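Local coordinates for Lmo2445 protein (Listeria monocytogenes EGD-e, PDB 5HZL), which is of unknown function but, as a secreted internalin-like leucine-rich-repeat protein that binds calcium, may take part in adhesion or recognition, at residues A[172-186]-A[194-207]. Residues are numbered along the deposited sequence; the frame is centred on the assembly and turned at random.
Sequences LDSLILNENHLISIP and QLGTHSFANQTATY. With CA (calcium ion), chain F.
Ser184 O sits at the edge of the Phe200 ring, near its plane, and Leu177 CB, Leu182 CD1, Ile185 CG1 and Pro186 CD meet the ring obliquely, filling the interior of the leucine-rich-repeat solenoid between two neighbouring turns. From the ring's own segment, Gln203 NE2 lies over the centre of one face, 3.7 Å above the plane. Strands 174-176 and 197-199 are the last two of the solenoid's parallel sheet, inclined by 16°; Leu177 N donates to Ser199 O at 2.9 Å at the end of the strands.

Past the strands the Gln203 amide adds to backbone bonds such as Glu179 N to Ala201 O and Thr204 N to Asn180 O. With CG beside the backbone N and the chain bent at chi2 (-63°), it turns inward between the turns. NE2 donates to Leu177 O at 3.0 Å and to Phe200 O, both nearly in the amide plane, and OE1 accepts from Leu182 N, so both ends of the group are fixed. Leu177 O also takes Asn180 ND2 from the opposite face of its carbonyl plane; Asn180 is also bonded to the preceding turn, OD1 to Ala155 N and ND2 to Met152 O.

Thr204 O lies at the edge of the His181 ring, close to its plane, and accepts from ND1 at 2.7 Å. One water bridges Asn180 O, Asn202 O and Thr204 OG1. Farther on, Tyr207 OH packs on Ile183 and bonds to Phe221 O, where strand 203-212 continues into the C-terminal domain.

At the other end Asp173 O receives both Gly196 N and Thr197 N, and a calcium ion ties the turns together, bound by Asp173 OD1 at 2.6 Å and Gln194 O at 2.4 Å.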
ATOM      1  N   LEU A 172     -14.239   2.198   9.666  1.00 54.40           N
ATOM      2  CA  LEU A 172     -13.556   1.261   8.785  1.00 52.55           C
ATOM      3  C   LEU A 172     -14.246  -0.086   8.917  1.00 53.68           C
ATOM      4  O   LEU A 172     -14.382  -0.609  10.029  1.00 55.29           O
ATOM      5  CB  LEU A 172     -12.075   1.159   9.167  1.00 51.05           C
ATOM      6  CG  LEU A 172     -11.160   0.282   8.306  1.00 48.40           C
ATOM      7  CD1 LEU A 172     -11.161   0.729   6.856  1.00 46.58           C
ATOM      8  CD2 LEU A 172      -9.750   0.315   8.869  1.00 47.69           C
ATOM      9  N   ASP A 173     -14.705  -0.615   7.784  1.00 53.38           N
ATOM     10  CA  ASP A 173     -15.426  -1.884   7.751  1.00 54.67           C
ATOM     11  C   ASP A 173     -14.832  -2.907   6.785  1.00 52.93           C
ATOM     12  O   ASP A 173     -15.233  -4.076   6.813  1.00 53.78           O
ATOM     13  CB  ASP A 173     -16.879  -1.620   7.345  1.00 56.32           C
ATOM     14  CG  ASP A 173     -17.792  -2.800   7.624  1.00 58.68           C
ATOM     15  OD1 ASP A 173     -17.832  -3.273   8.791  1.00 62.97           O
ATOM     16  OD2 ASP A 173     -18.498  -3.225   6.690  1.00 57.84           O
ATOM     17  N   SER A 174     -13.911  -2.479   5.922  1.00 51.06           N
ATOM     18  CA  SER A 174     -13.276  -3.390   4.967  1.00 49.64           C
ATOM     19  C   SER A 174     -11.804  -3.018   4.790  1.00 46.50           C
ATOM     20  O   SER A 174     -11.488  -1.880   4.466  1.00 43.68           O
ATOM     21  CB  SER A 174     -14.010  -3.364   3.630  1.00 50.07           C
ATOM     22  OG  SER A 174     -13.460  -4.320   2.735  1.00 50.85           O
ATOM     23  N   LEU A 175     -10.917  -3.988   5.003  1.00 45.37           N
ATOM     24  CA  LEU A 175      -9.473  -3.775   4.890  1.00 44.78           C
ATOM     25  C   LEU A 175      -8.863  -4.955   4.139  1.00 43.57           C
ATOM     26  O   LEU A 175      -8.706  -6.029   4.707  1.00 44.30           O
ATOM     27  CB  LEU A 175      -8.861  -3.632   6.293  1.00 45.66           C
ATOM     28  CG  LEU A 175      -7.353  -3.432   6.418  1.00 44.65           C
ATOM     29  CD1 LEU A 175      -6.942  -2.146   5.729  1.00 44.57           C
ATOM     30  CD2 LEU A 175      -6.944  -3.416   7.881  1.00 45.04           C
ATOM     31  N   ILE A 176      -8.510  -4.744   2.873  1.00 42.99           N
ATOM     32  CA  ILE A 176      -7.949  -5.795   2.025  1.00 42.98           C
ATOM     33  C   ILE A 176      -6.433  -5.612   1.941  1.00 41.95           C
ATOM     34  O   ILE A 176      -5.965  -4.591   1.432  1.00 41.19           O
ATOM     35  CB  ILE A 176      -8.547  -5.748   0.595  1.00 43.43           C
ATOM     36  CG1 ILE A 176     -10.065  -5.440   0.593  1.00 44.75           C
ATOM     37  CG2 ILE A 176      -8.202  -7.021  -0.176  1.00 44.15           C
ATOM     38  CD1 ILE A 176     -10.949  -6.404   1.344  1.00 45.32           C
ATOM     39  N   LEU A 177      -5.681  -6.600   2.432  1.00 41.93           N
ATOM     40  CA  LEU A 177      -4.210  -6.556   2.444  1.00 41.32           C
ATOM     41  C   LEU A 177      -3.501  -7.819   1.944  1.00 39.95           C
ATOM     42  O   LEU A 177      -2.309  -7.987   2.212  1.00 38.66           O
ATOM     43  CB  LEU A 177      -3.738  -6.290   3.875  1.00 42.97           C
ATOM     44  CG  LEU A 177      -4.082  -4.955   4.515  1.00 43.94           C
ATOM     45  CD1 LEU A 177      -3.714  -4.962   5.988  1.00 45.89           C
ATOM     46  CD2 LEU A 177      -3.352  -3.842   3.794  1.00 43.66           C
ATOM     47  N   ASN A 178      -4.199  -8.708   1.237  1.00 38.97           N
ATOM     48  CA  ASN A 178      -3.523  -9.907   0.733  1.00 38.44           C
ATOM     49  C   ASN A 178      -2.455  -9.589  -0.311  1.00 38.08           C
ATOM     50  O   ASN A 178      -2.432  -8.499  -0.858  1.00 38.33           O
ATOM     51  CB  ASN A 178      -4.503 -10.957   0.175  1.00 38.36           C
ATOM     52  CG  ASN A 178      -5.443 -10.405  -0.888  1.00 38.43           C
ATOM     53  OD1 ASN A 178      -6.152  -9.432  -0.651  1.00 40.29           O
ATOM     54  ND2 ASN A 178      -5.502 -11.059  -2.038  1.00 37.80           N
ATOM     55  N   GLU A 179      -1.562 -10.547  -0.538  1.00 39.09           N
ATOM     56  CA  GLU A 179      -0.489 -10.484  -1.545  1.00 39.63           C
ATOM     57  C   GLU A 179       0.564  -9.386  -1.384  1.00 39.51           C
ATOM     58  O   GLU A 179       1.136  -8.901  -2.361  1.00 39.55           O
ATOM     59  CB  GLU A 179      -1.117 -10.480  -2.941  1.00 40.83           C
ATOM     60  CG  GLU A 179      -1.967 -11.721  -3.186  1.00 43.38           C
ATOM     61  CD  GLU A 179      -2.775 -11.641  -4.460  1.00 46.01           C
ATOM     62  OE1 GLU A 179      -2.329 -10.968  -5.418  1.00 49.17           O
ATOM     63  OE2 GLU A 179      -3.865 -12.255  -4.517  1.00 47.91           O
ATOM     64  N   ASN A 180       0.832  -9.022  -0.139  1.00 39.50           N
ATOM     65  CA  ASN A 180       1.833  -8.016   0.189  1.00 39.79           C
ATOM     66  C   ASN A 180       3.102  -8.710   0.704  1.00 40.51           C
ATOM     67  O   ASN A 180       3.225  -9.917   0.543  1.00 41.25           O
ATOM     68  CB  ASN A 180       1.233  -7.005   1.159  1.00 40.58           C
ATOM     69  CG  ASN A 180       0.264  -6.059   0.475  1.00 41.04           C
ATOM     70  OD1 ASN A 180       0.626  -5.404  -0.486  1.00 42.47           O
ATOM     71  ND2 ASN A 180      -0.948  -5.945   0.998  1.00 42.10           N
ATOM     72  N   HIS A 181       4.041  -7.963   1.292  1.00 40.53           N
ATOM     73  CA  HIS A 181       5.310  -8.527   1.767  1.00 40.86           C
ATOM     74  C   HIS A 181       5.581  -8.177   3.216  1.00 41.12           C
ATOM     75  O   HIS A 181       6.716  -7.873   3.606  1.00 43.24           O
ATOM     76  CB  HIS A 181       6.475  -8.008   0.899  1.00 41.69           C
ATOM     77  CG  HIS A 181       6.242  -8.140  -0.572  1.00 42.23           C
ATOM     78  ND1 HIS A 181       6.073  -9.357  -1.196  1.00 42.68           N
ATOM     79  CD2 HIS A 181       6.181  -7.206  -1.550  1.00 42.60           C
ATOM     80  CE1 HIS A 181       5.893  -9.166  -2.489  1.00 42.63           C
ATOM     81  NE2 HIS A 181       5.955  -7.870  -2.730  1.00 42.93           N
ATOM     82  N   LEU A 182       4.527  -8.227   4.012  1.00 40.71           N
ATOM     83  CA  LEU A 182       4.602  -7.914   5.436  1.00 40.70           C
ATOM     84  C   LEU A 182       5.105  -9.110   6.261  1.00 40.92           C
ATOM     85  O   LEU A 182       4.791 -10.254   5.945  1.00 40.09           O
ATOM     86  CB  LEU A 182       3.215  -7.484   5.918  1.00 40.31           C
ATOM     87  CG  LEU A 182       2.688  -6.205   5.262  1.00 39.11           C
ATOM     88  CD1 LEU A 182       1.219  -5.976   5.581  1.00 38.49           C
ATOM     89  CD2 LEU A 182       3.564  -5.034   5.688  1.00 39.68           C
ATOM     90  N   ILE A 183       5.883  -8.825   7.312  1.00 40.99           N
ATOM     91  CA  ILE A 183       6.435  -9.858   8.197  1.00 42.09           C
ATOM     92  C   ILE A 183       5.779  -9.792   9.566  1.00 43.03           C
ATOM     93  O   ILE A 183       6.227 -10.417  10.524  1.00 44.56           O
ATOM     94  CB  ILE A 183       7.963  -9.688   8.382  1.00 42.77           C
ATOM     95  CG1 ILE A 183       8.308  -8.416   9.183  1.00 43.37           C
ATOM     96  CG2 ILE A 183       8.638  -9.681   7.021  1.00 42.70           C
ATOM     97  CD1 ILE A 183       9.759  -8.291   9.566  1.00 44.02           C
ATOM     98  N   SER A 184       4.693  -9.048   9.633  1.00 43.56           N
ATOM     99  CA  SER A 184       4.002  -8.804  10.863  1.00 45.36           C
ATOM    100  C   SER A 184       2.523  -8.635  10.563  1.00 45.65           C
ATOM    101  O   SER A 184       2.148  -8.409   9.411  1.00 44.83           O
ATOM    102  CB  SER A 184       4.595  -7.512  11.415  1.00 46.43           C
ATOM    103  OG  SER A 184       3.913  -7.026  12.548  1.00 49.63           O
ATOM    104  N   ILE A 185       1.695  -8.732  11.600  1.00 45.98           N
ATOM    105  CA  ILE A 185       0.264  -8.590  11.462  1.00 46.75           C
ATOM    106  C   ILE A 185      -0.258  -7.376  12.242  1.00 49.12           C
ATOM    107  O   ILE A 185       0.173  -7.141  13.381  1.00 50.91           O
ATOM    108  CB  ILE A 185      -0.464  -9.844  12.016  1.00 47.74           C
ATOM    109  CG1 ILE A 185       0.009 -11.112  11.296  1.00 47.65           C
ATOM    110  CG2 ILE A 185      -1.992  -9.718  11.899  1.00 47.65           C
ATOM    111  CD1 ILE A 185      -0.669 -12.390  11.770  1.00 48.47           C
ATOM    112  N   PRO A 186      -1.178  -6.590  11.631  1.00 50.01           N
ATOM    113  CA  PRO A 186      -1.810  -5.490  12.365  1.00 52.23           C
ATOM    114  C   PRO A 186      -2.890  -6.140  13.249  1.00 54.61           C
ATOM    115  O   PRO A 186      -4.063  -6.164  12.896  1.00 54.51           O
ATOM    116  CB  PRO A 186      -2.409  -4.625  11.260  1.00 50.61           C
ATOM    117  CG  PRO A 186      -2.646  -5.557  10.133  1.00 49.12           C
ATOM    118  CD  PRO A 186      -1.598  -6.618  10.219  1.00 48.68           C
ATOM    119  N   GLN A 194     -14.418  -4.860  14.137  1.00 67.18           N
ATOM    120  CA  GLN A 194     -15.135  -3.822  13.367  1.00 67.35           C
ATOM    121  C   GLN A 194     -15.349  -4.252  11.919  1.00 65.08           C
ATOM    122  O   GLN A 194     -16.404  -4.002  11.317  1.00 65.78           O
ATOM    123  CB  GLN A 194     -14.336  -2.518  13.219  1.00 66.86           C
ATOM    124  CG  GLN A 194     -13.955  -1.723  14.451  1.00 68.49           C
ATOM    125  CD  GLN A 194     -13.285  -0.398  14.073  1.00 67.70           C
ATOM    126  OE1 GLN A 194     -13.283   0.014  12.900  1.00 64.74           O
ATOM    127  NE2 GLN A 194     -12.730   0.288  15.068  1.00 68.67           N
ATOM    128  N   LEU A 195     -14.303  -4.877  11.386  1.00 61.83           N
ATOM    129  CA  LEU A 195     -14.237  -5.301  10.003  1.00 60.06           C
ATOM    130  C   LEU A 195     -15.145  -6.454   9.600  1.00 61.16           C
ATOM    131  O   LEU A 195     -14.977  -7.576  10.072  1.00 60.71           O
ATOM    132  CB  LEU A 195     -12.792  -5.701   9.664  1.00 57.61           C
ATOM    133  CG  LEU A 195     -11.675  -4.702   9.965  1.00 56.11           C
ATOM    134  CD1 LEU A 195     -10.338  -5.349   9.647  1.00 54.57           C
ATOM    135  CD2 LEU A 195     -11.853  -3.391   9.214  1.00 55.74           C
ATOM    136  N   GLY A 196     -16.090  -6.155   8.706  1.00 62.40           N
ATOM    137  CA  GLY A 196     -17.008  -7.151   8.156  1.00 63.94           C
ATOM    138  C   GLY A 196     -16.353  -7.873   6.972  1.00 63.09           C
ATOM    139  O   GLY A 196     -16.822  -8.934   6.560  1.00 66.07           O
ATOM    140  N   THR A 197     -15.282  -7.292   6.428  1.00 60.05           N
ATOM    141  CA  THR A 197     -14.538  -7.856   5.306  1.00 59.35           C
ATOM    142  C   THR A 197     -13.045  -7.640   5.579  1.00 58.73           C
ATOM    143  O   THR A 197     -12.626  -6.537   5.923  1.00 59.70           O
ATOM    144  CB  THR A 197     -14.918  -7.150   3.979  1.00 59.05           C
ATOM    145  OG1 THR A 197     -16.323  -7.278   3.740  1.00 59.91           O
ATOM    146  CG2 THR A 197     -14.156  -7.740   2.784  1.00 57.56           C
ATOM    147  N   HIS A 198     -12.241  -8.683   5.423  1.00 57.69           N
ATOM    148  CA  HIS A 198     -10.807  -8.572   5.667  1.00 57.23           C
ATOM    149  C   HIS A 198     -10.030  -9.696   4.975  1.00 54.41           C
ATOM    150  O   HIS A 198     -10.521 -10.811   4.797  1.00 55.00           O
ATOM    151  CB  HIS A 198     -10.515  -8.601   7.177  1.00 60.88           C
ATOM    152  CG  HIS A 198     -10.896  -9.892   7.837  1.00 66.06           C
ATOM    153  ND1 HIS A 198     -12.169 -10.142   8.317  1.00 69.06           N
ATOM    154  CD2 HIS A 198     -10.176 -11.015   8.077  1.00 67.52           C
ATOM    155  CE1 HIS A 198     -12.214 -11.359   8.827  1.00 70.12           C
ATOM    156  NE2 HIS A 198     -11.019 -11.910   8.693  1.00 70.79           N
ATOM    157  N   SER A 199      -8.797  -9.398   4.615  1.00 50.60           N
ATOM    158  CA  SER A 199      -7.959 -10.367   3.963  1.00 47.98           C
ATOM    159  C   SER A 199      -6.508 -10.068   4.268  1.00 44.87           C
ATOM    160  O   SER A 199      -6.085  -8.914   4.211  1.00 44.31           O
ATOM    161  CB  SER A 199      -8.204 -10.324   2.464  1.00 48.24           C
ATOM    162  OG  SER A 199      -7.397 -11.293   1.823  1.00 50.04           O
ATOM    163  N   PHE A 200      -5.746 -11.105   4.597  1.00 43.60           N
ATOM    164  CA  PHE A 200      -4.339 -10.921   4.891  1.00 42.86           C
ATOM    165  C   PHE A 200      -3.508 -12.051   4.286  1.00 42.15           C
ATOM    166  O   PHE A 200      -2.325 -12.161   4.551  1.00 43.65           O
ATOM    167  CB  PHE A 200      -4.150 -10.829   6.400  1.00 43.62           C
ATOM    168  CG  PHE A 200      -2.831 -10.269   6.792  1.00 44.85           C
ATOM    169  CD1 PHE A 200      -2.616  -8.897   6.714  1.00 46.33           C
ATOM    170  CD2 PHE A 200      -1.797 -11.083   7.226  1.00 45.41           C
ATOM    171  CE1 PHE A 200      -1.394  -8.343   7.059  1.00 46.35           C
ATOM    172  CE2 PHE A 200      -0.571 -10.538   7.566  1.00 45.65           C
ATOM    173  CZ  PHE A 200      -0.372  -9.169   7.489  1.00 46.08           C
ATOM    174  N   ALA A 201      -4.120 -12.851   3.420  1.00 41.45           N
ATOM    175  CA  ALA A 201      -3.447 -13.999   2.810  1.00 41.09           C
ATOM    176  C   ALA A 201      -2.194 -13.692   1.988  1.00 39.97           C
ATOM    177  O   ALA A 201      -1.979 -12.584   1.567  1.00 40.07           O
ATOM    178  CB  ALA A 201      -4.448 -14.758   1.950  1.00 41.85           C
ATOM    179  N   ASN A 202      -1.357 -14.704   1.810  1.00 40.40           N
ATOM    180  CA  ASN A 202      -0.146 -14.623   1.003  1.00 39.91           C
ATOM    181  C   ASN A 202       0.808 -13.456   1.253  1.00 38.07           C
ATOM    182  O   ASN A 202       0.893 -12.546   0.451  1.00 38.36           O
ATOM    183  CB  ASN A 202      -0.565 -14.667  -0.486  1.00 40.76           C
ATOM    184  CG  ASN A 202       0.614 -14.742  -1.463  1.00 41.20           C
ATOM    185  OD1 ASN A 202       0.674 -13.977  -2.434  1.00 41.89           O
ATOM    186  ND2 ASN A 202       1.547 -15.640  -1.212  1.00 41.54           N
ATOM    187  N   GLN A 203       1.516 -13.476   2.369  1.00 37.66           N
ATOM    188  CA  GLN A 203       2.523 -12.446   2.653  1.00 37.05           C
ATOM    189  C   GLN A 203       3.836 -13.132   2.329  1.00 37.55           C
ATOM    190  O   GLN A 203       4.093 -14.226   2.832  1.00 40.32           O
ATOM    191  CB  GLN A 203       2.488 -11.994   4.097  1.00 36.75           C
ATOM    192  CG  GLN A 203       1.161 -11.386   4.512  1.00 36.74           C
ATOM    193  CD  GLN A 203       0.796 -10.111   3.762  1.00 36.34           C
ATOM    194  OE1 GLN A 203       1.664  -9.326   3.329  1.00 33.78           O
ATOM    195  NE2 GLN A 203      -0.510  -9.880   3.636  1.00 37.16           N
ATOM    196  N   THR A 204       4.659 -12.528   1.478  1.00 36.88           N
ATOM    197  CA  THR A 204       5.933 -13.144   1.084  1.00 37.23           C
ATOM    198  C   THR A 204       7.047 -12.142   1.121  1.00 37.20           C
ATOM    199  O   THR A 204       6.845 -11.005   0.737  1.00 36.82           O
ATOM    200  CB  THR A 204       5.848 -13.723  -0.334  1.00 37.30           C
ATOM    201  OG1 THR A 204       5.655 -12.662  -1.288  1.00 37.47           O
ATOM    202  CG2 THR A 204       4.695 -14.708  -0.411  1.00 37.22           C
ATOM    203  N   ALA A 205       8.227 -12.549   1.568  1.00 38.30           N
ATOM    204  CA  ALA A 205       9.338 -11.612   1.633  1.00 39.07           C
ATOM    205  C   ALA A 205      10.687 -12.266   1.582  1.00 40.16           C
ATOM    206  O   ALA A 205      10.892 -13.318   2.162  1.00 41.87           O
ATOM    207  CB  ALA A 205       9.232 -10.775   2.903  1.00 39.49           C
ATOM    208  N   THR A 206      11.600 -11.621   0.876  1.00 41.17           N
ATOM    209  CA  THR A 206      12.972 -12.084   0.767  1.00 42.89           C
ATOM    210  C   THR A 206      13.790 -11.118   1.614  1.00 42.72           C
ATOM    211  O   THR A 206      13.888  -9.929   1.298  1.00 42.67           O
ATOM    212  CB  THR A 206      13.431 -12.070  -0.696  1.00 43.62           C
ATOM    213  OG1 THR A 206      12.467 -12.780  -1.478  1.00 44.40           O
ATOM    214  CG2 THR A 206      14.817 -12.702  -0.852  1.00 44.77           C
ATOM    215  N   TYR A 207      14.346 -11.623   2.708  1.00 43.46           N
ATOM    216  CA  TYR A 207      15.153 -10.797   3.628  1.00 43.94           C
ATOM    217  C   TYR A 207      16.503 -10.403   3.044  1.00 44.40           C
ATOM    218  O   TYR A 207      16.962 -10.990   2.070  1.00 44.54           O
ATOM    219  CB  TYR A 207      15.348 -11.506   4.984  1.00 44.20           C
ATOM    220  CG  TYR A 207      14.135 -11.477   5.915  1.00 43.38           C
ATOM    221  CD1 TYR A 207      12.927 -12.062   5.546  1.00 43.26           C
ATOM    222  CD2 TYR A 207      14.218 -10.902   7.189  1.00 43.48           C
ATOM    223  CE1 TYR A 207      11.828 -12.051   6.403  1.00 43.11           C
ATOM    224  CE2 TYR A 207      13.126 -10.887   8.053  1.00 43.14           C
ATOM    225  CZ  TYR A 207      11.934 -11.462   7.657  1.00 42.77           C
ATOM    226  OH  TYR A 207      10.841 -11.467   8.485  1.00 41.90           O
TER
HETATM  227 CA    CA F 405     -18.580  -3.033  11.266  1.00 64.08          CA
HETATM  228  O   HOH W   1       3.102 -11.780  -1.438  1.00 41.62           O